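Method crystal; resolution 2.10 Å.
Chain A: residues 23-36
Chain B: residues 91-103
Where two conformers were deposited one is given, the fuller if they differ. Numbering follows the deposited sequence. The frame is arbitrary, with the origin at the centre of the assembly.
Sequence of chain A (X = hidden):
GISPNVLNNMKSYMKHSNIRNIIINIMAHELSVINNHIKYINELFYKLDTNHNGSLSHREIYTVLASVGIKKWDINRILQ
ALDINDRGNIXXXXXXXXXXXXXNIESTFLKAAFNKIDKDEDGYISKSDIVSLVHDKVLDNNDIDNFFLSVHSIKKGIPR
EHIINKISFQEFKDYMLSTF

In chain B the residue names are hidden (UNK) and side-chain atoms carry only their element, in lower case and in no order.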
# COMPACT_ATOMS: atom_id res chain seq x y z
N ILE A 23 11.16 -10.00 8.08
CA ILE A 23 9.80 -9.52 8.27
C ILE A 23 9.48 -8.33 7.37
O ILE A 23 8.40 -8.28 6.76
CB ILE A 23 9.56 -9.16 9.77
CG1 ILE A 23 9.69 -10.40 10.65
CG2 ILE A 23 8.17 -8.49 9.98
CD1 ILE A 23 9.90 -10.11 12.16
N ILE A 24 10.42 -7.38 7.25
CA ILE A 24 10.26 -6.28 6.30
C ILE A 24 10.10 -6.81 4.86
O ILE A 24 9.29 -6.27 4.10
CB ILE A 24 11.47 -5.24 6.33
CG1 ILE A 24 11.58 -4.51 7.68
CG2 ILE A 24 11.35 -4.27 5.19
CD1 ILE A 24 10.53 -3.41 7.92
N ASN A 25 10.87 -7.82 4.48
CA ASN A 25 10.75 -8.42 3.13
C ASN A 25 9.36 -9.03 2.80
O ASN A 25 8.90 -8.94 1.65
CB ASN A 25 11.84 -9.46 2.86
CG ASN A 25 13.08 -8.84 2.25
OD1 ASN A 25 13.28 -8.91 1.04
ND2 ASN A 25 13.93 -8.23 3.09
N ILE A 26 8.71 -9.59 3.81
CA ILE A 26 7.32 -10.07 3.68
C ILE A 26 6.39 -8.92 3.29
O ILE A 26 5.62 -9.02 2.33
CB ILE A 26 6.80 -10.73 5.00
CG1 ILE A 26 7.58 -12.01 5.28
CG2 ILE A 26 5.27 -11.03 4.91
CD1 ILE A 26 7.51 -12.44 6.76
N MET A 27 6.50 -7.81 4.02
CA MET A 27 5.74 -6.61 3.68
C MET A 27 6.13 -6.04 2.32
O MET A 27 5.27 -5.54 1.58
CB MET A 27 5.92 -5.56 4.78
CG MET A 27 5.24 -5.93 6.07
SD MET A 27 5.26 -4.54 7.22
CE MET A 27 6.93 -4.68 7.84
N ALA A 28 7.42 -6.13 1.99
CA ALA A 28 7.91 -5.64 0.71
C ALA A 28 7.31 -6.42 -0.45
O ALA A 28 7.03 -5.85 -1.51
CB ALA A 28 9.42 -5.72 0.65
N HIS A 29 7.14 -7.72 -0.25
CA HIS A 29 6.46 -8.53 -1.25
C HIS A 29 5.02 -8.04 -1.49
O HIS A 29 4.58 -7.96 -2.64
CB HIS A 29 6.48 -10.03 -0.94
CG HIS A 29 5.81 -10.84 -2.01
ND1 HIS A 29 4.56 -11.40 -1.86
CD2 HIS A 29 6.19 -11.09 -3.29
CE1 HIS A 29 4.21 -12.00 -2.98
NE2 HIS A 29 5.18 -11.83 -3.87
N GLU A 30 4.32 -7.72 -0.41
CA GLU A 30 2.96 -7.19 -0.46
C GLU A 30 2.85 -5.83 -1.17
O GLU A 30 1.80 -5.52 -1.73
CB GLU A 30 2.35 -7.13 0.95
CG GLU A 30 1.19 -8.10 1.18
CD GLU A 30 1.61 -9.55 1.29
OE1 GLU A 30 1.97 -9.99 2.41
OE2 GLU A 30 1.55 -10.27 0.27
N LEU A 31 3.92 -5.03 -1.13
CA LEU A 31 3.99 -3.74 -1.85
C LEU A 31 4.21 -3.97 -3.33
O LEU A 31 3.69 -3.24 -4.18
CB LEU A 31 5.14 -2.86 -1.32
CG LEU A 31 4.87 -1.80 -0.25
CD1 LEU A 31 6.10 -0.93 -0.10
CD2 LEU A 31 3.70 -0.92 -0.61
N SER A 32 5.02 -4.97 -3.64
CA SER A 32 5.25 -5.38 -5.00
C SER A 32 3.94 -5.83 -5.67
O SER A 32 3.67 -5.48 -6.82
CB SER A 32 6.26 -6.52 -5.00
OG SER A 32 6.91 -6.56 -6.25
N VAL A 33 3.13 -6.59 -4.94
CA VAL A 33 1.86 -7.13 -5.46
C VAL A 33 0.93 -5.97 -5.76
O VAL A 33 0.45 -5.83 -6.88
CB VAL A 33 1.22 -8.13 -4.47
CG1 VAL A 33 -0.26 -8.42 -4.84
CG2 VAL A 33 2.03 -9.43 -4.41
N ILE A 34 0.73 -5.12 -4.76
CA ILE A 34 -0.05 -3.90 -4.89
C ILE A 34 0.41 -3.07 -6.09
O ILE A 34 -0.41 -2.66 -6.91
CB ILE A 34 0.01 -3.09 -3.57
CG1 ILE A 34 -0.79 -3.83 -2.49
CG2 ILE A 34 -0.49 -1.66 -3.78
CD1 ILE A 34 -0.60 -3.33 -1.07
N ASN A 35 1.72 -2.85 -6.18
CA ASN A 35 2.32 -2.04 -7.24
C ASN A 35 2.15 -2.65 -8.64
O ASN A 35 2.12 -1.92 -9.63
CB ASN A 35 3.82 -1.83 -6.94
CG ASN A 35 4.58 -1.22 -8.11
OD1 ASN A 35 5.35 -1.89 -8.80
ND2 ASN A 35 4.37 0.06 -8.33
N ASN A 36 2.06 -3.97 -8.72
CA ASN A 36 1.77 -4.64 -10.00
C ASN A 36 0.36 -4.32 -10.48
O ASN A 36 0.18 -3.99 -11.65
CB ASN A 36 1.99 -6.15 -9.91
CG ASN A 36 3.46 -6.53 -9.80
OD1 ASN A 36 4.32 -5.94 -10.47
ND2 ASN A 36 3.75 -7.52 -8.96
N UNK B 91 17.66 -9.47 -4.91
CA UNK B 91 16.46 -9.37 -5.73
C UNK B 91 15.84 -8.00 -5.66
O UNK B 91 16.15 -7.20 -4.76
c UNK B 91 15.90 -11.83 -5.33
c UNK B 91 15.36 -10.39 -5.32
o UNK B 91 14.88 -10.05 -4.03
N UNK B 92 14.94 -7.74 -6.61
CA UNK B 92 14.13 -6.55 -6.60
C UNK B 92 13.42 -6.32 -5.26
O UNK B 92 13.42 -5.20 -4.71
c UNK B 92 13.09 -6.60 -7.72
c UNK B 92 12.37 -4.20 -7.93
o UNK B 92 9.26 -2.49 -7.08
c UNK B 92 10.19 -3.49 -7.24
c UNK B 92 10.81 -5.79 -7.04
c UNK B 92 11.44 -3.19 -7.76
c UNK B 92 12.07 -5.52 -7.58
c UNK B 92 9.87 -4.78 -6.87
N UNK B 93 12.79 -7.38 -4.77
CA UNK B 93 12.07 -7.31 -3.50
C UNK B 93 13.01 -6.98 -2.33
O UNK B 93 12.67 -6.19 -1.46
c UNK B 93 11.29 -8.63 -3.24
o UNK B 93 10.30 -8.74 -4.27
c UNK B 93 10.58 -8.61 -1.89
N UNK B 94 14.18 -7.61 -2.30
CA UNK B 94 15.17 -7.36 -1.25
C UNK B 94 15.76 -5.93 -1.27
O UNK B 94 16.01 -5.34 -0.20
o UNK B 94 16.23 -12.13 -1.30
c UNK B 94 16.26 -8.41 -1.30
c UNK B 94 16.62 -10.96 -1.49
o UNK B 94 17.73 -10.68 -2.02
c UNK B 94 15.69 -9.83 -1.04
N UNK B 95 15.94 -5.40 -2.48
CA UNK B 95 16.48 -4.06 -2.70
C UNK B 95 15.45 -3.07 -2.20
O UNK B 95 15.75 -2.13 -1.48
c UNK B 95 19.15 -0.82 -4.40
c UNK B 95 17.31 -2.44 -4.50
c UNK B 95 17.09 -0.25 -5.52
c UNK B 95 18.61 -2.09 -4.10
c UNK B 95 16.74 -3.82 -4.19
c UNK B 95 18.41 0.09 -5.11
c UNK B 95 16.56 -1.51 -5.21
N UNK B 96 14.21 -3.33 -2.57
CA UNK B 96 13.15 -2.42 -2.27
C UNK B 96 12.79 -2.40 -0.77
O UNK B 96 12.42 -1.35 -0.22
c UNK B 96 8.85 -1.99 -1.16
c UNK B 96 11.99 -2.73 -3.21
c UNK B 96 10.76 -3.16 -2.57
s UNK B 96 9.88 -1.64 -2.58
N UNK B 97 12.95 -3.54 -0.11
CA UNK B 97 12.80 -3.61 1.34
C UNK B 97 13.74 -2.64 2.09
O UNK B 97 13.36 -2.06 3.08
c UNK B 97 13.04 -5.03 1.81
N UNK B 98 14.96 -2.47 1.59
CA UNK B 98 15.94 -1.61 2.24
C UNK B 98 15.84 -0.15 1.83
O UNK B 98 16.39 0.71 2.53
N UNK B 99 15.15 0.12 0.72
CA UNK B 99 15.03 1.47 0.16
C UNK B 99 13.77 2.19 0.58
O UNK B 99 13.71 3.43 0.53
s UNK B 99 16.62 1.01 -2.09
c UNK B 99 15.06 1.47 -1.37
N UNK B 100 12.75 1.44 0.99
CA UNK B 100 11.43 2.02 1.25
C UNK B 100 11.32 2.54 2.67
O UNK B 100 11.75 1.87 3.60
c UNK B 100 8.14 1.36 2.18
c UNK B 100 6.84 1.86 2.25
c UNK B 100 7.05 2.75 0.03
c UNK B 100 6.31 2.55 1.19
c UNK B 100 10.32 0.98 0.97
c UNK B 100 8.92 1.53 1.04
c UNK B 100 8.36 2.23 -0.04
o UNK B 100 5.03 3.04 1.28
N UNK B 101 10.73 3.72 2.84
CA UNK B 101 10.53 4.26 4.18
C UNK B 101 9.28 3.66 4.80
O UNK B 101 8.16 4.00 4.42
c UNK B 101 10.53 6.39 5.59
c UNK B 101 10.86 7.88 5.53
n UNK B 101 10.12 9.74 8.62
n UNK B 101 8.82 9.42 6.76
c UNK B 101 10.45 5.79 4.18
c UNK B 101 9.96 9.22 7.41
n UNK B 101 10.93 8.50 6.86
N UNK B 102 9.49 2.78 5.77
CA UNK B 102 8.41 2.01 6.39
C UNK B 102 7.63 2.79 7.46
O UNK B 102 6.52 2.41 7.82
c UNK B 102 8.46 -0.94 4.90
c UNK B 102 7.34 -2.55 2.92
c UNK B 102 8.95 0.67 6.92
c UNK B 102 6.52 -1.92 3.86
c UNK B 102 10.60 -0.43 5.28
c UNK B 102 9.34 -0.22 5.76
c UNK B 102 9.25 -1.59 3.93
c UNK B 102 8.70 -2.40 2.93
c UNK B 102 7.07 -1.11 4.86
n UNK B 102 10.56 -1.26 4.18
N UNK B 103 8.20 3.90 7.93
CA UNK B 103 7.57 4.74 8.95
C UNK B 103 6.11 5.12 8.59
O UNK B 103 5.83 5.53 7.47
n UNK B 103 7.69 7.16 14.05
c UNK B 103 8.44 5.98 9.22
c UNK B 103 7.64 7.64 12.64
c UNK B 103 8.16 6.57 11.68
c UNK B 103 7.90 6.99 10.23
O HOH W 1 16.55 -6.92 1.79

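Position 91 carries one carbon bearing an oxygen and a carbon, with no chain A contact. The oxygen lies 3.1 Å from the backbone N of position 94, an N-cap bond; the branching identifies T91(B). At position 92 a carbon leads to a six-carbon ring bearing an oxygen: Y92(B). S32(A) OG meets the ring edge, 3.5 Å from Y92(B) CE2.

Position 93 repeats the pattern of one carbon holding an oxygen and a carbon, hence T93(B). Its CG2 packs 4.0 Å from A28(A) CB. Position 94 has three carbons, the third with two oxygens, so it is E94(B). N25(A) OD1 approaches E94(B) CG at 3.3 Å, while E94(B) OE2 accepts from T91(B) N at 3.1 Å, returning the capping bond.

Position 95, one carbon and an unsubstituted six-carbon ring, points away from chain A and is F95(B). Position 96 is an unbranched run of two carbons, a sulfur and a carbon: M96(B). Its CB starts sideways, but CE reaches L31(A) CD1 at 3.1 Å, a very tight apolar contact. A single carbon at position 97 defines A97(B), whose CB is 3.9 Å from A28(A) CB; their CA atoms are 5.3 Å apart.

Position 98 has no side-chain atoms and is G98(B). Position 99, a carbon followed by sulfur, is C99(B), out of reach. Position 100 again shows a six-carbon ring bearing oxygen, so Y100(B); L31(A) CD1 sits over one face, 3.5 Å from the ring centroid and 4° off the normal. Position 101 has three carbons, a nitrogen and a carbon with two more nitrogens: R101(B), making no contact.

At position 102 fused five- and six-membered rings hold eight carbons and one nitrogen, which only W102(B) fits. I24(A) CD1 lies over its five-membered ring, 4.1 Å from the centroid and 16° off the normal. Position 103, four carbons in a row ending in nitrogen, is K103(B), also out of reach.

The helices cross at 107° with axes 8.8 Å apart at closest approach, and small A28(A) and A97(B) meet between them. W102(B) has the largest area covered by chain A, 93 Å², and its NE1 donates to A97(B) O at 3.1 Å, tying the indole to its own helix. No direct hydrogen bond crosses the 647 Å² contact; a water bridges instead, accepting from N25(A) ND2 at 3.2 Å and donating to E94(B) O at 2.6 Å. Apolar packing therefore dominates.

Chain B (91-103) TYTEFMAGCYRWK
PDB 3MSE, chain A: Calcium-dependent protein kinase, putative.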